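Local coordinates for protein succinate-semialdehyde dehydrogenase (PDB 4OGD) that probably oxidises succinic semialdehyde to succinate, using NADP+ as the cofactor, at residues A[203-208]-A[213-218]. Sequence-based numbering, arbitrary orientation.
Sequences VCLTGS and ASIAEE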
loop_
_atom_site.group_PDB
_atom_site.type_symbol
_atom_site.label_atom_id
_atom_site.label_comp_id
_atom_site.label_asym_id
_atom_site.label_seq_id
_atom_site.Cartn_x
_atom_site.Cartn_y
_atom_site.Cartn_z
ATOM N N VAL A 203 8.919 -1.877 -2.837
ATOM C CA VAL A 203 9.860 -2.123 -1.752
ATOM C C VAL A 203 9.107 -2.698 -0.558
ATOM O O VAL A 203 8.143 -2.108 -0.079
ATOM C CB VAL A 203 10.588 -0.834 -1.311
ATOM C CG1 VAL A 203 11.629 -1.166 -0.265
ATOM C CG2 VAL A 203 11.237 -0.130 -2.512
ATOM N N CYS A 204 9.540 -3.860 -0.079
ATOM C CA CYS A 204 8.981 -4.401 1.157
ATOM C C CYS A 204 10.062 -4.373 2.219
ATOM O O CYS A 204 11.179 -4.843 1.998
ATOM C CB CYS A 204 8.426 -5.823 0.965
ATOM S SG CYS A 204 9.575 -6.991 0.176
ATOM N N LEU A 205 9.740 -3.807 3.373
ATOM C CA LEU A 205 10.713 -3.721 4.445
ATOM C C LEU A 205 10.175 -4.306 5.730
ATOM O O LEU A 205 9.021 -4.086 6.096
ATOM C CB LEU A 205 11.127 -2.262 4.687
ATOM C CG LEU A 205 12.157 -2.003 5.795
ATOM C CD1 LEU A 205 13.054 -0.839 5.407
ATOM C CD2 LEU A 205 11.507 -1.722 7.160
ATOM N N THR A 206 11.043 -5.041 6.410
ATOM C CA THR A 206 10.812 -5.454 7.782
ATOM C C THR A 206 11.993 -4.942 8.584
ATOM O O THR A 206 13.144 -5.130 8.193
ATOM C CB THR A 206 10.731 -6.979 7.887
ATOM O OG1 THR A 206 9.645 -7.442 7.073
ATOM C CG2 THR A 206 10.469 -7.386 9.327
ATOM N N GLY A 207 11.720 -4.263 9.688
ATOM C CA GLY A 207 12.807 -3.729 10.492
ATOM C C GLY A 207 12.331 -2.660 11.445
ATOM O O GLY A 207 11.214 -2.735 11.959
ATOM N N SER A 208 13.179 -1.665 11.686
ATOM C CA SER A 208 12.885 -0.640 12.678
ATOM C C SER A 208 12.150 0.512 12.044
ATOM O O SER A 208 12.220 0.717 10.827
ATOM C CB SER A 208 14.181 -0.098 13.270
ATOM O OG SER A 208 14.818 0.748 12.322
ATOM N N ALA A 213 11.011 4.517 7.965
ATOM C CA ALA A 213 10.723 5.875 7.527
ATOM C C ALA A 213 11.684 6.330 6.434
ATOM O O ALA A 213 11.273 6.972 5.471
ATOM C CB ALA A 213 10.750 6.835 8.709
ATOM N N SER A 214 12.962 5.990 6.584
ATOM C CA SER A 214 13.966 6.355 5.587
ATOM C C SER A 214 13.653 5.741 4.223
ATOM O O SER A 214 13.672 6.416 3.192
ATOM C CB SER A 214 15.352 5.918 6.062
ATOM O OG SER A 214 16.310 6.030 5.027
ATOM N N ILE A 215 13.345 4.454 4.233
ATOM C CA ILE A 215 13.069 3.725 3.010
ATOM C C ILE A 215 11.730 4.161 2.391
ATOM O O ILE A 215 11.631 4.350 1.179
ATOM C CB ILE A 215 13.109 2.201 3.296
ATOM C CG1 ILE A 215 14.549 1.760 3.578
ATOM C CG2 ILE A 215 12.545 1.417 2.144
ATOM C CD1 ILE A 215 15.474 1.927 2.393
ATOM N N ALA A 216 10.712 4.358 3.225
ATOM C CA ALA A 216 9.396 4.727 2.709
ATOM C C ALA A 216 9.410 6.139 2.138
ATOM O O ALA A 216 8.708 6.437 1.161
ATOM C CB ALA A 216 8.326 4.583 3.794
ATOM N N GLU A 217 10.199 7.018 2.751
ATOM C CA GLU A 217 10.363 8.373 2.227
ATOM C C GLU A 217 10.973 8.341 0.824
ATOM O O GLU A 217 10.484 9.016 -0.089
ATOM C CB GLU A 217 11.219 9.217 3.182
ATOM C CG GLU A 217 11.464 10.648 2.723
ATOM C CD GLU A 217 12.399 11.412 3.643
ATOM O OE1 GLU A 217 12.650 10.941 4.767
ATOM O OE2 GLU A 217 12.887 12.484 3.231
ATOM N N GLU A 218 12.025 7.538 0.646
ATOM C CA GLU A 218 12.695 7.418 -0.645
ATOM C C GLU A 218 11.776 6.747 -1.678
ATOM O O GLU A 218 11.734 7.141 -2.841
ATOM C CB GLU A 218 14.017 6.646 -0.486
ATOM C CG GLU A 218 14.834 6.525 -1.763
ATOM C CD GLU A 218 15.407 7.854 -2.248
ATOM O OE1 GLU A 218 15.686 8.739 -1.406
ATOM O OE2 GLU A 218 15.583 8.006 -3.478
#
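Ile-215 drops from helix 209-221 onto strand 200-206 and meets Val-203 and Leu-205, the two neighbours on that face, so one helix side chain bridges alternate strand positions. The touching is entirely aliphatic. CD1 of Leu-205 sits 3.5 Å from CG1 of Ile-215 and 3.7 Å from its CB, pressing against the root of the side chain rather than its end. Toward Val-203 the other branch is used: Ile-215 CG2 lies 3.6 Å from Val-203 CG1, and the two side chains cross at about a right angle. With CG1 beside the backbone N (chi1 -70°) and CG2 anti to it, Ile-215 turns CG1 to Leu-205 and CG2 to Val-203, though Leu-205 CD1 is also near CG2. Val-203 and Leu-205 are buried, and further apolar groups close the site: Ile-215 also packs on Val-191 and Ile-195 of helix 188-196, and Leu-205 reaches Val-128 and Leu-228 on the flanking strands.

The polar links run within or beyond the two elements. Glu-217 N bonds to Ala-213 O at 2.9 Å as an ordinary helical turn, while the strand's backbone pairs with strands 124-128 and 225-229. Where the strand gives way to the helix, Gly-207 has backbone angles that suit glycine, and Ser-208 then takes the N-cap position, its OG accepting from Gly-211 N. Further along the helix, Ala-213 and Ala-216 pack against the second subunit.

Strand 200-206, helix 209-221 and strand 225-229 form a beta-alpha-beta crossover, the repeating unit of the Rossmann-type cofactor-binding domain of aldehyde dehydrogenases.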